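Local coordinates for protein sugar ABC transporter (Agrobacterium radiobacter, PDB 4RXT) that binds alpha-L-arabinopyranose between two lobes and probably delivers sugars to an ABC-type importer, at residues V5-I10 and L33-P38; V135-N140 and G196-N201. All blocks are in the same frame, centred on the assembly; numbering follows the deposited sequence.

Contact 1 (V5-I10 and L33-P38)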
loop_
_atom_site.group_PDB
_atom_site.type_symbol
_atom_site.label_atom_id
_atom_site.label_comp_id
_atom_site.label_asym_id
_atom_site.label_seq_id
_atom_site.Cartn_x
_atom_site.Cartn_y
_atom_site.Cartn_z
ATOM N N VAL A 5 -12.652 7.791 25.437
ATOM C CA VAL A 5 -12.147 6.478 25.115
ATOM C C VAL A 5 -10.831 6.571 24.369
ATOM O O VAL A 5 -10.449 7.623 23.828
ATOM C CB VAL A 5 -13.183 5.596 24.371
ATOM C CG1 VAL A 5 -14.451 5.440 25.211
ATOM C CG2 VAL A 5 -13.462 6.139 22.988
ATOM N N THR A 6 -10.099 5.471 24.455
ATOM C CA THR A 6 -8.830 5.278 23.772
ATOM C C THR A 6 -8.992 4.265 22.641
ATOM O O THR A 6 -9.502 3.156 22.828
ATOM C CB THR A 6 -7.711 4.819 24.743
ATOM O OG1 THR A 6 -7.558 5.787 25.802
ATOM C CG2 THR A 6 -6.400 4.650 24.004
ATOM N N ILE A 7 -8.564 4.673 21.454
ATOM C CA ILE A 7 -8.559 3.826 20.246
ATOM C C ILE A 7 -7.185 3.959 19.575
ATOM O O ILE A 7 -6.957 4.882 18.796
ATOM C CB ILE A 7 -9.730 4.180 19.280
ATOM C CG1 ILE A 7 -11.058 4.070 20.019
ATOM C CG2 ILE A 7 -9.677 3.252 18.069
ATOM C CD1 ILE A 7 -12.278 4.459 19.207
ATOM N N PRO A 8 -6.249 3.064 19.928
ATOM C CA PRO A 8 -4.974 3.030 19.251
ATOM C C PRO A 8 -5.097 2.675 17.776
ATOM O O PRO A 8 -5.998 1.926 17.375
ATOM C CB PRO A 8 -4.195 1.926 19.967
ATOM C CG PRO A 8 -4.933 1.677 21.227
ATOM C CD PRO A 8 -6.347 1.986 20.912
ATOM N N ILE A 9 -4.161 3.194 17.005
ATOM C CA ILE A 9 -3.958 2.773 15.617
ATOM C C ILE A 9 -2.547 2.196 15.502
ATOM O O ILE A 9 -1.568 2.803 15.984
ATOM C CB ILE A 9 -4.166 3.923 14.586
ATOM C CG1 ILE A 9 -4.085 3.360 13.157
ATOM C CG2 ILE A 9 -3.262 5.144 14.857
ATOM C CD1 ILE A 9 -4.727 4.274 12.124
ATOM N N ILE A 10 -2.481 1.020 14.885
ATOM C CA ILE A 10 -1.237 0.284 14.728
ATOM C C ILE A 10 -0.978 0.163 13.245
ATOM O O ILE A 10 -1.693 -0.523 12.522
ATOM C CB ILE A 10 -1.313 -1.134 15.362
ATOM C CG1 ILE A 10 -1.703 -1.031 16.836
ATOM C CG2 ILE A 10 0.023 -1.876 15.189
ATOM C CD1 ILE A 10 -2.056 -2.355 17.475
ATOM N N LEU A 33 -13.324 14.062 16.983
ATOM C CA LEU A 33 -14.350 13.215 17.583
ATOM C C LEU A 33 -14.206 13.086 19.105
ATOM O O LEU A 33 -15.053 12.503 19.760
ATOM C CB LEU A 33 -14.297 11.806 16.964
ATOM C CG LEU A 33 -14.496 11.688 15.452
ATOM C CD1 LEU A 33 -14.355 10.237 15.010
ATOM C CD2 LEU A 33 -15.849 12.264 15.041
ATOM N N GLY A 34 -13.104 13.595 19.646
ATOM C CA GLY A 34 -12.817 13.474 21.070
ATOM C C GLY A 34 -12.461 12.070 21.517
ATOM O O GLY A 34 -13.046 11.535 22.468
ATOM N N VAL A 35 -11.463 11.515 20.845
ATOM C CA VAL A 35 -10.935 10.185 21.139
ATOM C C VAL A 35 -9.414 10.315 21.291
ATOM O O VAL A 35 -8.770 11.023 20.520
ATOM C CB VAL A 35 -11.271 9.188 20.002
ATOM C CG1 VAL A 35 -10.661 7.810 20.253
ATOM C CG2 VAL A 35 -12.779 9.029 19.864
ATOM N N LYS A 36 -8.850 9.664 22.291
ATOM C CA LYS A 36 -7.393 9.582 22.439
ATOM C C LYS A 36 -6.918 8.495 21.442
ATOM O O LYS A 36 -7.413 7.357 21.442
ATOM C CB LYS A 36 -7.016 9.168 23.881
ATOM C CG LYS A 36 -5.520 8.948 24.202
ATOM C CD LYS A 36 -5.245 7.955 25.351
ATOM C CE LYS A 36 -3.765 7.744 25.574
ATOM N NZ LYS A 36 -3.451 6.887 26.772
ATOM N N VAL A 37 -5.990 8.852 20.551
ATOM C CA VAL A 37 -5.490 7.939 19.518
ATOM C C VAL A 37 -3.964 7.795 19.607
ATOM O O VAL A 37 -3.203 8.501 18.928
ATOM C CB VAL A 37 -5.933 8.392 18.105
ATOM C CG1 VAL A 37 -5.398 7.449 17.053
ATOM C CG2 VAL A 37 -7.459 8.484 18.006
ATOM N N PRO A 38 -3.510 6.848 20.439
ATOM C CA PRO A 38 -2.108 6.508 20.408
ATOM C C PRO A 38 -1.695 6.011 19.046
ATOM O O PRO A 38 -2.412 5.264 18.421
ATOM C CB PRO A 38 -1.968 5.378 21.460
ATOM C CG PRO A 38 -3.198 5.460 22.314
ATOM C CD PRO A 38 -4.263 6.073 21.451
HETATM O O HOH W 1 -14.462 9.282 23.737
#
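Thr-6 lies beside Lys-36 with OG1 and against Pro-38 with its methyl. OG1, anti to the carbonyl carbon (chi1 -58°), sits beside the extended lysine chain, 3.2 Å from Lys-36 CD. The methyl CG2 meets the proline ring instead, 3.6 Å from Pro-38 CD, the two side chains crossing at about a right angle. Next to this pair Lys-36 is gripped through both its backbone N and its backbone O: its N donates to Val-5 O, and Lys-36 O accepts from Ile-7 N at 2.9 Å in a nearly straight bond. That is the pattern of a parallel bridge, although the two backbones diverge by 42°. The ladder then skips a rung. Ile-7 O points to where the next donor would come, but Pro-38 N carries no hydrogen; the buried carbonyl has no hydrogen-bond partner in the model and is met by Val-37 CA at 3.5 Å. Pairing resumes where Ile-9 N donates to Pro-38 O, 3.1 Å away. Away from Thr-6, Val-35 CG1 leans on Ile-7 CG1 at 3.8 Å and Val-37 CG1 on Ile-9 CG2; helices 249-264 and 17-33 pack against this apolar row. At the start, a water joins Val-5 N to Gly-34 O just after helix 17-33 ends. Segments 5-10 and 33-38 thus lead side by side into the neighbouring parallel strands 9-11 and 39-41, the beta-alpha-beta unit that opens the first Rossmann-like lobe of periplasmic sugar-binding proteins.

Contact 2 (V135-N140 and G196-N201). With ARA (alpha-L-arabinopyranose), chain B.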
loop_
_atom_site.group_PDB
_atom_site.type_symbol
_atom_site.label_atom_id
_atom_site.label_comp_id
_atom_site.label_asym_id
_atom_site.label_seq_id
_atom_site.Cartn_x
_atom_site.Cartn_y
_atom_site.Cartn_z
ATOM N N VAL A 135 8.605 -7.808 -19.088
ATOM C CA VAL A 135 8.285 -6.997 -17.924
ATOM C C VAL A 135 8.615 -7.749 -16.646
ATOM O O VAL A 135 8.763 -8.979 -16.642
ATOM C CB VAL A 135 6.806 -6.547 -17.934
ATOM C CG1 VAL A 135 6.542 -5.777 -19.223
ATOM C CG2 VAL A 135 5.806 -7.697 -17.710
ATOM N N VAL A 136 8.709 -6.989 -15.554
ATOM C CA VAL A 136 9.019 -7.518 -14.240
ATOM C C VAL A 136 8.098 -6.923 -13.177
ATOM O O VAL A 136 7.535 -5.864 -13.363
ATOM C CB VAL A 136 10.511 -7.308 -13.849
ATOM C CG1 VAL A 136 11.419 -7.929 -14.895
ATOM C CG2 VAL A 136 10.881 -5.865 -13.651
ATOM N N ILE A 137 7.921 -7.663 -12.091
ATOM C CA ILE A 137 7.250 -7.192 -10.925
ATOM C C ILE A 137 8.218 -7.290 -9.741
ATOM O O ILE A 137 8.945 -8.258 -9.569
ATOM C CB ILE A 137 5.893 -7.918 -10.655
ATOM C CG1 ILE A 137 5.244 -7.419 -9.370
ATOM C CG2 ILE A 137 6.063 -9.420 -10.632
ATOM C CD1 ILE A 137 3.821 -7.891 -9.132
ATOM N N ILE A 138 8.217 -6.227 -8.939
ATOM C CA ILE A 138 9.029 -6.160 -7.743
ATOM C C ILE A 138 8.126 -5.766 -6.567
ATOM O O ILE A 138 7.447 -4.715 -6.603
ATOM C CB ILE A 138 10.217 -5.168 -7.881
ATOM C CG1 ILE A 138 11.030 -5.450 -9.149
ATOM C CG2 ILE A 138 11.087 -5.203 -6.611
ATOM C CD1 ILE A 138 12.012 -4.355 -9.491
ATOM N N THR A 139 8.153 -6.619 -5.551
ATOM C CA THR A 139 7.307 -6.588 -4.360
ATOM C C THR A 139 8.168 -6.364 -3.111
ATOM O O THR A 139 9.212 -6.980 -2.938
ATOM C CB THR A 139 6.456 -7.886 -4.249
ATOM O OG1 THR A 139 5.674 -8.012 -5.436
ATOM C CG2 THR A 139 5.559 -7.857 -3.038
ATOM N N ASN A 140 7.715 -5.450 -2.268
ATOM C CA ASN A 140 8.478 -4.942 -1.104
ATOM C C ASN A 140 8.995 -6.054 -0.191
ATOM O O ASN A 140 10.084 -6.070 0.223
ATOM C CB ASN A 140 7.566 -3.977 -0.306
ATOM C CG ASN A 140 8.271 -3.178 0.760
ATOM O OD1 ASN A 140 7.708 -2.905 1.795
ATOM N ND2 ASN A 140 9.431 -2.797 0.496
ATOM N N GLY A 196 9.518 -2.841 -19.059
ATOM C CA GLY A 196 8.484 -2.468 -18.118
ATOM C C GLY A 196 8.637 -3.090 -16.740
ATOM O O GLY A 196 9.112 -4.226 -16.608
ATOM N N VAL A 197 8.194 -2.371 -15.714
ATOM C CA VAL A 197 8.293 -2.790 -14.339
ATOM C C VAL A 197 7.078 -2.330 -13.556
ATOM O O VAL A 197 6.669 -1.154 -13.681
ATOM C CB VAL A 197 9.526 -2.147 -13.631
ATOM C CG1 VAL A 197 9.698 -2.690 -12.215
ATOM C CG2 VAL A 197 10.800 -2.291 -14.459
ATOM N N PHE A 198 6.521 -3.254 -12.759
ATOM C CA PHE A 198 5.515 -2.913 -11.732
ATOM C C PHE A 198 6.168 -2.982 -10.358
ATOM O O PHE A 198 6.642 -4.023 -9.949
ATOM C CB PHE A 198 4.307 -3.885 -11.846
ATOM C CG PHE A 198 3.249 -3.667 -10.810
ATOM C CD1 PHE A 198 2.902 -2.399 -10.366
ATOM C CD2 PHE A 198 2.572 -4.753 -10.283
ATOM C CE1 PHE A 198 1.912 -2.209 -9.420
ATOM C CE2 PHE A 198 1.570 -4.579 -9.331
ATOM C CZ PHE A 198 1.229 -3.312 -8.897
ATOM N N ALA A 199 6.219 -1.823 -9.688
ATOM C CA ALA A 199 6.767 -1.601 -8.322
ATOM C C ALA A 199 5.579 -1.348 -7.402
ATOM O O ALA A 199 4.983 -0.286 -7.404
ATOM C CB ALA A 199 7.719 -0.404 -8.313
ATOM N N SER A 200 5.193 -2.379 -6.644
ATOM C CA SER A 200 3.806 -2.430 -6.176
ATOM C C SER A 200 3.472 -1.738 -4.840
ATOM O O SER A 200 2.392 -1.947 -4.297
ATOM C CB SER A 200 3.333 -3.855 -6.094
ATOM O OG SER A 200 4.114 -4.528 -5.133
ATOM N N ASN A 201 4.401 -0.937 -4.318
ATOM C CA ASN A 201 4.082 -0.059 -3.196
ATOM C C ASN A 201 5.007 1.173 -3.216
ATOM O O ASN A 201 5.900 1.259 -4.046
ATOM C CB ASN A 201 4.098 -0.830 -1.862
ATOM C CG ASN A 201 5.497 -0.986 -1.269
ATOM O OD1 ASN A 201 6.496 -1.042 -1.994
ATOM N ND2 ASN A 201 5.574 -1.041 0.038
HETATM C C1 ARA B . 1.329 0.835 0.661
HETATM C C2 ARA B . 0.541 -0.458 0.950
HETATM C C3 ARA B . 0.941 -0.998 2.312
HETATM C C4 ARA B . 2.468 -1.134 2.442
HETATM C C5 ARA B . 3.171 -0.402 1.377
HETATM O O1 ARA B . 1.183 0.700 -0.748
HETATM O O2 ARA B . -0.876 -0.202 0.960
HETATM O O3 ARA B . 0.223 -2.222 2.538
HETATM O O4 ARA B . 2.935 -2.459 2.180
HETATM O O5 ARA B . 2.675 0.921 1.110
HETATM O O HOH W 2 3.062 -6.995 -5.377
HETATM O O HOH W 3 5.626 -3.693 -3.098
#
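Val-136 and Val-197 stand side by side on one face of the second lobe's Rossmann-like sheet, where strands 133-139 and 194-199 are parallel neighbours; their portions 135-139 and 196-199 cross at -16°. Val-136 CG2 nestles against both methyls of Val-197, 3.7 Å from Val-197 CG2, and Ile-138 CD1 extends the patch by touching Val-197 CG1. Helix 177-190 packs on this apolar layer. The other face carries Ile-137 and Phe-198, whose side chains run alongside each other. Ile-137 is extended, CD1 anti to CA (chi2 170°), and CD1 lies 3.6 Å from Phe-198 CD2, approaching the ring obliquely; Ser-200 CB lies over one ring face near the rim, and Phe-154 of helix 145-161 stacks with the same ring. Between these faces the backbone is tightly stitched: Val-136 pairs through its N with Gly-196 O and through its O with Phe-198 N, Ile-138 N reaches Phe-198 O at 2.9 Å, and Ser-200 N closes the series on Ile-138 O.

Toward the sugar the two chains draw apart. The CA atoms of Val-135 and Gly-196 are 4.5 Å apart, those of Asn-140 and Asn-201 6.9 Å, and water takes over from backbone pairing at this sugar-facing end. One water donates to Thr-139 OG1 at 2.8 Å and also bonds Ser-200 OG. Asn-201, a residue of the arabinose pocket, N-caps helix 202-214 by accepting from Met-204 N with OD1, and its amide plane is turned 38° from that of Asn-140. A second water accepts from Asn-140 N at 2.9 Å, bonds Ser-200 OG at 2.7 Å and donates weakly to Asn-201 OD1.

In the fold
From the N terminus, contact 1 comes first: the chain runs through strand 9-11 and helix 17-33 and returns beside its own start, closing a short loop at the outer end of the first lobe. Contact 2 opens only much later and closes a longer loop containing helix 145-161, strand 165-172 and helix 177-190. The two loops follow in series, neither nested nor crossed. Contact 1 joins the lead-ins to neighbouring strands 9-11 and 39-41 of the first lobe's sheet, contact 2 two adjacent parallel strands of the second lobe's mixed sheet, with contact centres about 35 Å apart. Contact 2 holds Asn-201 of the arabinose pocket, whereas in contact 1 the Ile-9 side chain remains about 12 Å from the sugar.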